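Local coordinates for F5/8 type C domain protein (Clostridium perfringens, PDB 7JRM), which probably serves as a sugar-recognition and linker region of the mucin-directed O-glycopeptidase ZmpB, carrying a CBM51 carbohydrate-binding module with a bound calcium ion, at residues L328-L333 with T350-Y355; S334-L339 with D354-K359; T340-A345 with R362-L367; A375-I380 with G451-M456. All coordinates share one frame; numbering follows the deposited sequence.

Contact 1 (L328-L333 with T350-Y355); sequences LTTLTL and TLNMDY
L331 and L351 lie side by side on the buried face of two parallel strands, and the CD1 methyl of L351 does most of the touching. Chi1 of -172° puts CG of L351 anti to the backbone N, and chi2 of 43° then turns L351 CD1 to within 3.4 Å of L331 O and 3.8 Å of L333 CG. L333 also runs alongside M353, CB to CB at 3.9 Å. L331 O, against which the methyl rests, accepts the N-H of N352 in a nearly straight bond (2.8 Å between N352 N and L331 O, 171° at the hydrogen). L333 N then bonds to N352 O at 2.8 Å, and L331 N to T350 O at 3.0 Å. This short parallel ladder, with leucines turned to one side, is that of a leucine-rich repeat, where successive turns of the coil each add one strand. The other face carries T330, T332, T350 and N352. There a water joins the two threonine hydroxyls, 2.6 Å from T330 OG1 and 2.9 Å from T332 OG1, and is only weakly held by N352 ND2. OD1 of N352 is engaged by N374 on the next strand, while Q313 of helix 304-314 receives T332 N.

Contact 2 (S334-L339 with D354-K359); sequences SGVEDL and DYNEVK
In N356, chi1 of -88° and chi2 of -108° carry CG and then OD1 in against the loop S334-V336. N356 OD1 accepts V336 N at 3.0 Å, an almost straight bond (168° at the hydrogen) whose donor is tilted from the carbonyl plane. S334 N and G335 N also lie close to OD1, but at poor angles, so one bond rather than three grips it. On the far end of the same amide, N356 ND2 donates to D354 O at 2.9 Å from above that carbonyl's plane and also reaches L333 O, which fixes the amide's rotation. A buried asparagine tying up backbone groups of adjoining coils in this way is a hallmark of leucine-rich repeats. A second backbone bond follows, E357 N to V336 O, 3.0 Å. V358 straddles the junction: V358 CG2 sits 3.3 Å from V336 O, and V358 CG1 meets L339 CD1 at 3.8 Å, the two side chains crossing at about a right angle. At the surface the carboxylates of E337 and E357 come within 2.8 Å, OE2 to OE1. Both are acceptors, so a shared proton would be consistent with the distance. A water links E337 O to E357 O nearby. V336 packs on L306 and S309 of helix 304-314, D303 receives E337 N, and Q378 of strand 372-384 accepts V358 N.

Contact 3 (T340-A345 with R362-L367); sequences TGLENA and RPLSKL
L342 and L364 hold matching places in two consecutive coils of the leucine-rich repeat, on the return loops where the chain winds through short 3-10 segments instead of full helices. They lie side by side pointing the same way, L342 CD1 against L364 CD2 at 3.9 Å. L367 comes in beside them: L367 CD2 rests 3.4 Å from A345 O and 3.7 Å from L342 O. On the exposed side E343 crosses P363 obliquely, with E343 CB 3.4 Å from P363 O and E343 OE1 3.9 Å from P363 CB. The glutamate is folded back by chi1 of 67°, which sets CG between the backbone N and the carbonyl carbon, and a bend at chi2. E343 OE1 takes G341 N at 2.9 Å on the syn side, somewhat out of the carboxylate plane. G341 O in turn receives both N344 N and N344 ND2, from the same face of its plane. M325 of helix 322-326 packs on L342 and A345, and L351 on both L342 and L364. The two segments share no hydrogen bonds: the 340-345 loop settles these polar groups within itself, so the coils meet through methyls, a proline ring and the carbonyls they touch.

Contact 4 (A375-I380 with G451-M456); sequences AQEQFI and GFSGVM
A375 and F452 make the close end of this parallel strand pair. The phenyl ring turns its edge to A375 O, F452 CD1 lying 3.3 Å from that oxygen and 3.6 Å from A375 CB. Q378 crosses the ring at about a right angle on the same buried face, Q378 CG 3.2 Å from S453 O. Further on, I380 and M456 line that face more distantly. Between A375 and Q378 the register slips by one residue, a beta bulge, and S453 bridges it: S453 N donates to A375 O on one side, S453 OG accepts E377 N at 3.0 Å and S453 O accepts Q378 N at 2.8 Å. Chi1 of 79° holds that hydroxyl between the backbone N and the carbonyl carbon. G454, with no side chain, lets its CA approach Q378 CA to 3.9 Å. The face of F379 and V455 is looser, F379 CD1 meeting V455 CG1 at 4.2 Å; at the bulge the exposed Q376 and E377 give the solvent side. Q378 keeps its polar end inside, with NE2 bonded to M353 O and OE1 to V358 N. Strand 452-461 lies between 372-384 and 440-449; F447 of the latter meets F452, and the mixed sheet thus carries the repeat strands on into the C-terminal beta domain.

Contacts 1 and 4 belong to one mixed sheet, with strand 350-352 next to 372-384, their centres about 14 Å apart. Contact 2 continues the two coils of contact 1 past the strands: L333 CD1 packs on L339 CD2 at 3.6 Å. The centre of contact 2 is about 8 Å from that of contact 4, and N356 O meets F379 N at 3.0 Å between them. Contact 3 closes the same coils on another side, L351 CD2 lying 3.7 Å from L364 CD1, yet its nearest atoms stay about 7 Å from contact 4. The leucines of contacts 1 to 3 thus share one core. None of the calcium ligands, such as D208 and D214, takes part in these contacts.

Contact 1 (L328-L333 with T350-Y355)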
loop_
_atom_site.group_PDB
_atom_site.type_symbol
_atom_site.label_atom_id
_atom_site.label_comp_id
_atom_site.label_asym_id
_atom_site.label_seq_id
_atom_site.Cartn_x
_atom_site.Cartn_y
_atom_site.Cartn_z
ATOM N N LEU A 328 -8.285 29.639 -11.573
ATOM C CA LEU A 328 -9.731 29.810 -11.472
ATOM C C LEU A 328 -10.312 28.833 -10.460
ATOM O O LEU A 328 -10.244 27.613 -10.647
ATOM C CB LEU A 328 -10.412 29.616 -12.826
ATOM C CG LEU A 328 -10.354 30.690 -13.920
ATOM C CD1 LEU A 328 -10.563 32.086 -13.343
ATOM C CD2 LEU A 328 -9.085 30.618 -14.751
ATOM N N THR A 329 -10.884 29.372 -9.385
ATOM C CA THR A 329 -11.740 28.600 -8.496
ATOM C C THR A 329 -13.212 28.917 -8.696
ATOM O O THR A 329 -14.063 28.068 -8.416
ATOM C CB THR A 329 -11.366 28.852 -7.031
ATOM O OG1 THR A 329 -11.595 30.228 -6.702
ATOM C CG2 THR A 329 -9.904 28.508 -6.786
ATOM N N THR A 330 -13.521 30.124 -9.168
ATOM C CA THR A 330 -14.872 30.519 -9.532
ATOM C C THR A 330 -14.801 31.339 -10.811
ATOM O O THR A 330 -13.812 32.032 -11.065
ATOM C CB THR A 330 -15.555 31.326 -8.417
ATOM O OG1 THR A 330 -16.849 31.756 -8.856
ATOM C CG2 THR A 330 -14.717 32.542 -8.042
ATOM N N LEU A 331 -15.851 31.248 -11.622
ATOM C CA LEU A 331 -15.865 31.931 -12.909
ATOM C C LEU A 331 -17.296 32.260 -13.301
ATOM O O LEU A 331 -18.184 31.409 -13.192
ATOM C CB LEU A 331 -15.202 31.074 -13.993
ATOM C CG LEU A 331 -15.065 31.711 -15.376
ATOM C CD1 LEU A 331 -14.203 32.964 -15.315
ATOM C CD2 LEU A 331 -14.491 30.713 -16.367
ATOM N N THR A 332 -17.508 33.491 -13.757
ATOM C CA THR A 332 -18.801 33.951 -14.244
ATOM C C THR A 332 -18.690 34.241 -15.734
ATOM O O THR A 332 -17.765 34.935 -16.168
ATOM C CB THR A 332 -19.261 35.200 -13.489
ATOM O OG1 THR A 332 -19.547 34.860 -12.127
ATOM C CG2 THR A 332 -20.511 35.786 -14.130
ATOM N N LEU A 333 -19.625 33.705 -16.512
ATOM C CA LEU A 333 -19.616 33.845 -17.960
ATOM C C LEU A 333 -20.767 34.730 -18.421
ATOM O O LEU A 333 -21.785 34.875 -17.740
ATOM C CB LEU A 333 -19.705 32.476 -18.643
ATOM C CG LEU A 333 -18.612 31.473 -18.273
ATOM C CD1 LEU A 333 -18.697 30.239 -19.152
ATOM C CD2 LEU A 333 -17.239 32.114 -18.380
ATOM N N THR A 350 -16.775 26.536 -9.214
ATOM C CA THR A 350 -18.082 27.130 -9.459
ATOM C C THR A 350 -18.071 27.824 -10.812
ATOM O O THR A 350 -17.166 28.613 -11.100
ATOM C CB THR A 350 -18.452 28.129 -8.355
ATOM O OG1 THR A 350 -18.659 27.425 -7.124
ATOM C CG2 THR A 350 -19.722 28.885 -8.718
ATOM N N LEU A 351 -19.074 27.526 -11.637
ATOM C CA LEU A 351 -19.227 28.138 -12.953
ATOM C C LEU A 351 -20.623 28.739 -13.043
ATOM O O LEU A 351 -21.617 28.007 -13.075
ATOM C CB LEU A 351 -18.997 27.118 -14.069
ATOM C CG LEU A 351 -18.932 27.667 -15.496
ATOM C CD1 LEU A 351 -18.099 28.938 -15.552
ATOM C CD2 LEU A 351 -18.377 26.619 -16.448
ATOM N N ASN A 352 -20.696 30.068 -13.081
ATOM C CA ASN A 352 -21.961 30.792 -13.181
ATOM C C ASN A 352 -22.124 31.248 -14.627
ATOM O O ASN A 352 -21.578 32.277 -15.030
ATOM C CB ASN A 352 -21.988 31.973 -12.216
ATOM C CG ASN A 352 -21.905 31.542 -10.764
ATOM O OD1 ASN A 352 -22.539 30.570 -10.354
ATOM N ND2 ASN A 352 -21.119 32.267 -9.978
ATOM N N MET A 353 -22.878 30.479 -15.408
ATOM C CA MET A 353 -23.070 30.749 -16.828
ATOM C C MET A 353 -24.547 30.741 -17.190
ATOM O O MET A 353 -24.936 30.314 -18.282
ATOM C CB MET A 353 -22.302 29.744 -17.684
ATOM C CG MET A 353 -22.648 28.290 -17.406
ATOM S SD MET A 353 -21.561 27.139 -18.266
ATOM C CE MET A 353 -22.537 26.786 -19.723
ATOM N N ASP A 354 -25.396 31.212 -16.281
ATOM C CA ASP A 354 -26.812 31.340 -16.587
ATOM C C ASP A 354 -27.030 32.395 -17.665
ATOM O O ASP A 354 -26.276 33.368 -17.774
ATOM C CB ASP A 354 -27.606 31.706 -15.331
ATOM C CG ASP A 354 -27.882 30.508 -14.444
ATOM O OD1 ASP A 354 -27.793 29.366 -14.938
ATOM O OD2 ASP A 354 -28.194 30.710 -13.252
ATOM N N TYR A 355 -28.071 32.186 -18.472
ATOM C CA TYR A 355 -28.454 33.113 -19.539
ATOM C C TYR A 355 -27.328 33.304 -20.553
ATOM O O TYR A 355 -27.121 34.399 -21.080
ATOM C CB TYR A 355 -28.904 34.461 -18.970
ATOM C CG TYR A 355 -29.727 34.352 -17.707
ATOM C CD1 TYR A 355 -29.205 34.740 -16.480
ATOM C CD2 TYR A 355 -31.026 33.865 -17.741
ATOM C CE1 TYR A 355 -29.952 34.644 -15.323
ATOM C CE2 TYR A 355 -31.782 33.765 -16.589
ATOM C CZ TYR A 355 -31.240 34.155 -15.384
ATOM O OH TYR A 355 -31.989 34.058 -14.234
HETATM O O HOH W 1 -18.318 33.728 -9.736
HETATM O O HOH W 2 -21.810 35.449 -10.554
#

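Contact 2 (S334-L339 with D354-K359)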
loop_
_atom_site.group_PDB
_atom_site.type_symbol
_atom_site.label_atom_id
_atom_site.label_comp_id
_atom_site.label_asym_id
_atom_site.label_seq_id
_atom_site.Cartn_x
_atom_site.Cartn_y
_atom_site.Cartn_z
ATOM N N SER A 334 -20.589 35.322 -19.601
ATOM C CA SER A 334 -21.608 36.184 -20.192
ATOM C C SER A 334 -21.430 36.181 -21.702
ATOM O O SER A 334 -20.355 36.527 -22.200
ATOM C CB SER A 334 -21.515 37.608 -19.639
ATOM O OG SER A 334 -22.249 38.517 -20.441
ATOM N N GLY A 335 -22.480 35.788 -22.422
ATOM C CA GLY A 335 -22.441 35.786 -23.871
ATOM C C GLY A 335 -21.540 34.745 -24.492
ATOM O O GLY A 335 -21.104 34.919 -25.632
ATOM N N VAL A 336 -21.256 33.658 -23.783
ATOM C CA VAL A 336 -20.344 32.626 -24.260
ATOM C C VAL A 336 -21.121 31.600 -25.073
ATOM O O VAL A 336 -22.228 31.192 -24.700
ATOM C CB VAL A 336 -19.607 31.962 -23.082
ATOM C CG1 VAL A 336 -18.617 30.922 -23.585
ATOM C CG2 VAL A 336 -18.900 33.014 -22.239
ATOM N N GLU A 337 -20.538 31.184 -26.197
ATOM C CA GLU A 337 -21.103 30.142 -27.044
ATOM C C GLU A 337 -20.279 28.865 -27.063
ATOM O O GLU A 337 -20.836 27.790 -27.292
ATOM C CB GLU A 337 -21.253 30.647 -28.486
ATOM C CG GLU A 337 -22.451 31.550 -28.717
ATOM C CD GLU A 337 -22.421 32.214 -30.080
ATOM O OE1 GLU A 337 -21.842 31.627 -31.017
ATOM O OE2 GLU A 337 -22.976 33.326 -30.214
ATOM N N ASP A 338 -18.973 28.961 -26.827
ATOM C CA ASP A 338 -18.065 27.822 -26.905
ATOM C C ASP A 338 -17.210 27.797 -25.648
ATOM O O ASP A 338 -16.496 28.764 -25.362
ATOM C CB ASP A 338 -17.188 27.911 -28.159
ATOM C CG ASP A 338 -16.339 26.671 -28.374
ATOM O OD1 ASP A 338 -16.482 25.697 -27.606
ATOM O OD2 ASP A 338 -15.524 26.672 -29.321
ATOM N N LEU A 339 -17.278 26.696 -24.905
ATOM C CA LEU A 339 -16.522 26.531 -23.671
ATOM C C LEU A 339 -15.109 26.017 -23.906
ATOM O O LEU A 339 -14.417 25.688 -22.935
ATOM C CB LEU A 339 -17.262 25.583 -22.722
ATOM C CG LEU A 339 -18.584 26.084 -22.140
ATOM C CD1 LEU A 339 -19.213 25.018 -21.258
ATOM C CD2 LEU A 339 -18.371 27.369 -21.363
ATOM N N ASP A 354 -25.396 31.212 -16.281
ATOM C CA ASP A 354 -26.812 31.340 -16.587
ATOM C C ASP A 354 -27.030 32.395 -17.665
ATOM O O ASP A 354 -26.276 33.368 -17.774
ATOM C CB ASP A 354 -27.606 31.706 -15.331
ATOM C CG ASP A 354 -27.882 30.508 -14.444
ATOM O OD1 ASP A 354 -27.793 29.366 -14.938
ATOM O OD2 ASP A 354 -28.194 30.710 -13.252
ATOM N N TYR A 355 -28.071 32.186 -18.472
ATOM C CA TYR A 355 -28.454 33.113 -19.539
ATOM C C TYR A 355 -27.328 33.304 -20.553
ATOM O O TYR A 355 -27.121 34.399 -21.080
ATOM C CB TYR A 355 -28.904 34.461 -18.970
ATOM C CG TYR A 355 -29.727 34.352 -17.707
ATOM C CD1 TYR A 355 -29.205 34.740 -16.480
ATOM C CD2 TYR A 355 -31.026 33.865 -17.741
ATOM C CE1 TYR A 355 -29.952 34.644 -15.323
ATOM C CE2 TYR A 355 -31.782 33.765 -16.589
ATOM C CZ TYR A 355 -31.240 34.155 -15.384
ATOM O OH TYR A 355 -31.989 34.058 -14.234
ATOM N N ASN A 356 -26.592 32.234 -20.829
ATOM C CA ASN A 356 -25.543 32.255 -21.834
ATOM C C ASN A 356 -26.054 31.573 -23.106
ATOM O O ASN A 356 -27.262 31.382 -23.283
ATOM C CB ASN A 356 -24.276 31.603 -21.268
ATOM C CG ASN A 356 -23.388 32.593 -20.537
ATOM O OD1 ASN A 356 -22.323 32.967 -21.027
ATOM N ND2 ASN A 356 -23.825 33.022 -19.359
ATOM N N GLU A 357 -25.141 31.204 -24.003
ATOM C CA GLU A 357 -25.489 30.638 -25.302
ATOM C C GLU A 357 -24.716 29.352 -25.558
ATOM O O GLU A 357 -24.197 29.126 -26.654
ATOM C CB GLU A 357 -25.236 31.649 -26.418
ATOM C CG GLU A 357 -25.769 33.046 -26.129
ATOM C CD GLU A 357 -25.270 34.083 -27.115
ATOM O OE1 GLU A 357 -25.025 33.724 -28.285
ATOM O OE2 GLU A 357 -25.122 35.259 -26.720
ATOM N N VAL A 358 -24.640 28.482 -24.553
ATOM C CA VAL A 358 -23.853 27.256 -24.628
ATOM C C VAL A 358 -24.783 26.069 -24.831
ATOM O O VAL A 358 -25.825 25.956 -24.170
ATOM C CB VAL A 358 -22.992 27.074 -23.363
ATOM C CG1 VAL A 358 -22.176 25.793 -23.449
ATOM C CG2 VAL A 358 -22.084 28.276 -23.164
ATOM N N LYS A 359 -24.403 25.176 -25.746
ATOM C CA LYS A 359 -25.152 23.958 -26.023
ATOM C C LYS A 359 -24.317 22.701 -25.815
ATOM O O LYS A 359 -24.766 21.605 -26.173
ATOM C CB LYS A 359 -25.698 23.985 -27.454
ATOM C CG LYS A 359 -24.618 23.873 -28.519
ATOM C CD LYS A 359 -25.212 23.688 -29.904
ATOM C CE LYS A 359 -24.123 23.506 -30.949
ATOM N NZ LYS A 359 -24.676 23.491 -32.332
HETATM O O HOH W 3 -25.133 36.738 -20.825
HETATM O O HOH W 4 -21.396 25.090 -26.917
HETATM O O HOH W 5 -23.387 27.361 -28.531
#

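Contact 3 (T340-A345 with R362-L367)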
loop_
_atom_site.group_PDB
_atom_site.type_symbol
_atom_site.label_atom_id
_atom_site.label_comp_id
_atom_site.label_asym_id
_atom_site.label_seq_id
_atom_site.Cartn_x
_atom_site.Cartn_y
_atom_site.Cartn_z
ATOM N N THR A 340 -14.669 25.939 -25.161
ATOM C CA THR A 340 -13.348 25.407 -25.470
ATOM C C THR A 340 -12.265 26.221 -24.774
ATOM O O THR A 340 -12.242 27.453 -24.857
ATOM C CB THR A 340 -13.118 25.405 -26.982
ATOM O OG1 THR A 340 -14.103 24.578 -27.613
ATOM C CG2 THR A 340 -11.732 24.869 -27.312
ATOM N N GLY A 341 -11.366 25.522 -24.077
ATOM C CA GLY A 341 -10.324 26.129 -23.278
ATOM C C GLY A 341 -10.530 25.954 -21.787
ATOM O O GLY A 341 -9.548 25.887 -21.038
ATOM N N LEU A 342 -11.786 25.866 -21.344
ATOM C CA LEU A 342 -12.089 25.702 -19.927
ATOM C C LEU A 342 -11.699 24.332 -19.391
ATOM O O LEU A 342 -11.755 24.126 -18.174
ATOM C CB LEU A 342 -13.577 25.949 -19.678
ATOM C CG LEU A 342 -13.955 27.381 -19.297
ATOM C CD1 LEU A 342 -15.429 27.473 -18.932
ATOM C CD2 LEU A 342 -13.080 27.873 -18.155
ATOM N N GLU A 343 -11.310 23.396 -20.259
ATOM C CA GLU A 343 -10.821 22.103 -19.800
ATOM C C GLU A 343 -9.462 22.197 -19.120
ATOM O O GLU A 343 -8.990 21.193 -18.577
ATOM C CB GLU A 343 -10.747 21.121 -20.972
ATOM C CG GLU A 343 -9.706 21.473 -22.026
ATOM C CD GLU A 343 -10.199 22.512 -23.015
ATOM O OE1 GLU A 343 -11.406 22.831 -22.994
ATOM O OE2 GLU A 343 -9.380 23.008 -23.817
ATOM N N ASN A 344 -8.828 23.370 -19.136
ATOM C CA ASN A 344 -7.540 23.566 -18.486
ATOM C C ASN A 344 -7.663 24.054 -17.050
ATOM O O ASN A 344 -6.691 23.960 -16.293
ATOM C CB ASN A 344 -6.691 24.560 -19.286
ATOM C CG ASN A 344 -6.238 24.001 -20.621
ATOM O OD1 ASN A 344 -5.365 23.136 -20.681
ATOM N ND2 ASN A 344 -6.832 24.496 -21.701
ATOM N N ALA A 345 -8.828 24.575 -16.659
ATOM C CA ALA A 345 -9.051 25.067 -15.298
ATOM C C ALA A 345 -9.420 23.886 -14.406
ATOM O O ALA A 345 -10.582 23.665 -14.051
ATOM C CB ALA A 345 -10.129 26.142 -15.284
ATOM N N ARG A 362 -19.431 19.462 -22.656
ATOM C CA ARG A 362 -18.379 18.451 -22.652
ATOM C C ARG A 362 -16.982 18.981 -22.326
ATOM O O ARG A 362 -16.191 18.205 -21.762
ATOM C CB ARG A 362 -18.373 17.717 -24.001
ATOM C CG ARG A 362 -19.492 16.694 -24.139
ATOM C CD ARG A 362 -19.505 16.058 -25.517
ATOM N NE ARG A 362 -19.757 17.038 -26.568
ATOM C CZ ARG A 362 -19.639 16.784 -27.867
ATOM N NH1 ARG A 362 -19.887 17.736 -28.756
ATOM N NH2 ARG A 362 -19.274 15.577 -28.277
ATOM N N PRO A 363 -16.601 20.223 -22.652
ATOM C CA PRO A 363 -15.293 20.717 -22.186
ATOM C C PRO A 363 -15.127 20.711 -20.675
ATOM O O PRO A 363 -13.987 20.752 -20.197
ATOM C CB PRO A 363 -15.241 22.144 -22.748
ATOM C CG PRO A 363 -16.045 22.065 -23.988
ATOM C CD PRO A 363 -17.177 21.124 -23.670
ATOM N N LEU A 364 -16.217 20.664 -19.908
ATOM C CA LEU A 364 -16.149 20.615 -18.453
ATOM C C LEU A 364 -16.245 19.196 -17.908
ATOM O O LEU A 364 -16.414 19.020 -16.697
ATOM C CB LEU A 364 -17.257 21.476 -17.842
ATOM C CG LEU A 364 -17.626 22.779 -18.550
ATOM C CD1 LEU A 364 -18.947 23.313 -18.015
ATOM C CD2 LEU A 364 -16.523 23.812 -18.389
ATOM N N SER A 365 -16.131 18.182 -18.769
ATOM C CA SER A 365 -16.388 16.809 -18.343
ATOM C C SER A 365 -15.350 16.326 -17.336
ATOM O O SER A 365 -15.687 15.611 -16.386
ATOM C CB SER A 365 -16.425 15.882 -19.557
ATOM O OG SER A 365 -15.151 15.795 -20.171
ATOM N N LYS A 366 -14.086 16.698 -17.525
ATOM C CA LYS A 366 -13.000 16.205 -16.689
ATOM C C LYS A 366 -12.650 17.149 -15.545
ATOM O O LYS A 366 -11.608 16.969 -14.907
ATOM C CB LYS A 366 -11.759 15.937 -17.542
ATOM C CG LYS A 366 -11.949 14.852 -18.591
ATOM C CD LYS A 366 -10.846 14.898 -19.635
ATOM N N LEU A 367 -13.489 18.146 -15.270
ATOM C CA LEU A 367 -13.272 19.037 -14.134
ATOM C C LEU A 367 -13.760 18.338 -12.870
ATOM O O LEU A 367 -14.969 18.196 -12.657
ATOM C CB LEU A 367 -13.989 20.366 -14.348
ATOM C CG LEU A 367 -13.676 21.105 -15.651
ATOM C CD1 LEU A 367 -14.385 22.450 -15.691
ATOM C CD2 LEU A 367 -12.176 21.281 -15.829
#

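Contact 4 (A375-I380 with G451-M456)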
loop_
_atom_site.group_PDB
_atom_site.type_symbol
_atom_site.label_atom_id
_atom_site.label_comp_id
_atom_site.label_asym_id
_atom_site.label_seq_id
_atom_site.Cartn_x
_atom_site.Cartn_y
_atom_site.Cartn_z
ATOM N N ALA A 375 -26.032 26.785 -15.200
ATOM C CA ALA A 375 -26.120 26.901 -16.653
ATOM C C ALA A 375 -27.573 26.818 -17.105
ATOM O O ALA A 375 -27.920 26.103 -18.048
ATOM C CB ALA A 375 -25.283 25.823 -17.334
ATOM N N GLN A 376 -28.443 27.564 -16.435
ATOM C CA GLN A 376 -29.871 27.507 -16.703
ATOM C C GLN A 376 -30.287 28.597 -17.684
ATOM O O GLN A 376 -29.697 29.681 -17.729
ATOM C CB GLN A 376 -30.669 27.648 -15.407
ATOM C CG GLN A 376 -30.526 26.472 -14.457
ATOM C CD GLN A 376 -31.762 26.264 -13.606
ATOM O OE1 GLN A 376 -32.313 27.213 -13.050
ATOM N NE2 GLN A 376 -32.205 25.016 -13.499
ATOM N N GLU A 377 -31.313 28.287 -18.477
ATOM C CA GLU A 377 -31.949 29.236 -19.393
ATOM C C GLU A 377 -30.951 29.777 -20.420
ATOM O O GLU A 377 -30.734 30.984 -20.549
ATOM C CB GLU A 377 -32.621 30.374 -18.618
ATOM C CG GLU A 377 -33.870 29.946 -17.865
ATOM C CD GLU A 377 -34.523 31.089 -17.116
ATOM O OE1 GLU A 377 -34.450 32.240 -17.600
ATOM O OE2 GLU A 377 -35.111 30.839 -16.044
ATOM N N GLN A 378 -30.347 28.852 -21.159
ATOM C CA GLN A 378 -29.496 29.221 -22.276
ATOM C C GLN A 378 -30.346 29.556 -23.499
ATOM O O GLN A 378 -31.530 29.222 -23.579
ATOM C CB GLN A 378 -28.524 28.089 -22.613
ATOM C CG GLN A 378 -27.773 27.532 -21.416
ATOM C CD GLN A 378 -26.677 28.460 -20.936
ATOM O OE1 GLN A 378 -25.767 28.803 -21.689
ATOM N NE2 GLN A 378 -26.758 28.871 -19.676
ATOM N N PHE A 379 -29.723 30.236 -24.459
ATOM C CA PHE A 379 -30.351 30.496 -25.751
ATOM C C PHE A 379 -29.275 30.414 -26.823
ATOM O O PHE A 379 -28.373 31.256 -26.862
ATOM C CB PHE A 379 -31.046 31.856 -25.788
ATOM C CG PHE A 379 -31.575 32.216 -27.144
ATOM C CD1 PHE A 379 -32.671 31.554 -27.670
ATOM C CD2 PHE A 379 -30.961 33.197 -27.906
ATOM C CE1 PHE A 379 -33.157 31.874 -28.923
ATOM C CE2 PHE A 379 -31.442 33.522 -29.159
ATOM C CZ PHE A 379 -32.541 32.858 -29.668
ATOM N N ILE A 380 -29.376 29.416 -27.692
ATOM C CA ILE A 380 -28.392 29.174 -28.738
ATOM C C ILE A 380 -29.082 29.428 -30.072
ATOM O O ILE A 380 -29.862 28.596 -30.551
ATOM C CB ILE A 380 -27.813 27.758 -28.663
ATOM C CG1 ILE A 380 -27.383 27.436 -27.229
ATOM C CG2 ILE A 380 -26.639 27.613 -29.618
ATOM C CD1 ILE A 380 -28.303 26.466 -26.516
ATOM N N GLY A 451 -29.242 21.481 -13.597
ATOM C CA GLY A 451 -28.584 22.765 -13.690
ATOM C C GLY A 451 -28.300 23.250 -15.094
ATOM O O GLY A 451 -27.691 24.315 -15.250
ATOM N N PHE A 452 -28.720 22.511 -16.121
ATOM C CA PHE A 452 -28.455 22.864 -17.513
ATOM C C PHE A 452 -29.774 22.854 -18.273
ATOM O O PHE A 452 -30.374 21.793 -18.466
ATOM C CB PHE A 452 -27.451 21.898 -18.142
ATOM C CG PHE A 452 -27.011 22.291 -19.523
ATOM C CD1 PHE A 452 -26.720 23.611 -19.824
ATOM C CD2 PHE A 452 -26.879 21.337 -20.519
ATOM C CE1 PHE A 452 -26.312 23.973 -21.095
ATOM C CE2 PHE A 452 -26.470 21.692 -21.790
ATOM C CZ PHE A 452 -26.186 23.012 -22.078
ATOM N N SER A 453 -30.220 24.032 -18.705
ATOM C CA SER A 453 -31.474 24.163 -19.432
ATOM C C SER A 453 -31.373 25.345 -20.384
ATOM O O SER A 453 -30.479 26.186 -20.265
ATOM C CB SER A 453 -32.660 24.344 -18.477
ATOM O OG SER A 453 -32.739 25.681 -18.015
ATOM N N GLY A 454 -32.297 25.399 -21.334
ATOM C CA GLY A 454 -32.327 26.512 -22.264
ATOM C C GLY A 454 -33.109 26.161 -23.518
ATOM O O GLY A 454 -33.918 25.235 -23.526
ATOM N N VAL A 455 -32.838 26.929 -24.574
ATOM C CA VAL A 455 -33.554 26.820 -25.840
ATOM C C VAL A 455 -32.551 26.943 -26.979
ATOM O O VAL A 455 -31.778 27.904 -27.031
ATOM C CB VAL A 455 -34.644 27.902 -25.975
ATOM C CG1 VAL A 455 -35.055 28.076 -27.432
ATOM C CG2 VAL A 455 -35.846 27.564 -25.108
ATOM N N MET A 456 -32.564 25.971 -27.888
ATOM C CA MET A 456 -31.795 26.036 -29.125
ATOM C C MET A 456 -32.755 26.374 -30.259
ATOM O O MET A 456 -33.679 25.604 -30.544
ATOM C CB MET A 456 -31.075 24.716 -29.397
ATOM C CG MET A 456 -30.137 24.755 -30.590
ATOM S SD MET A 456 -28.794 23.563 -30.445
ATOM C CE MET A 456 -28.173 23.543 -32.122
#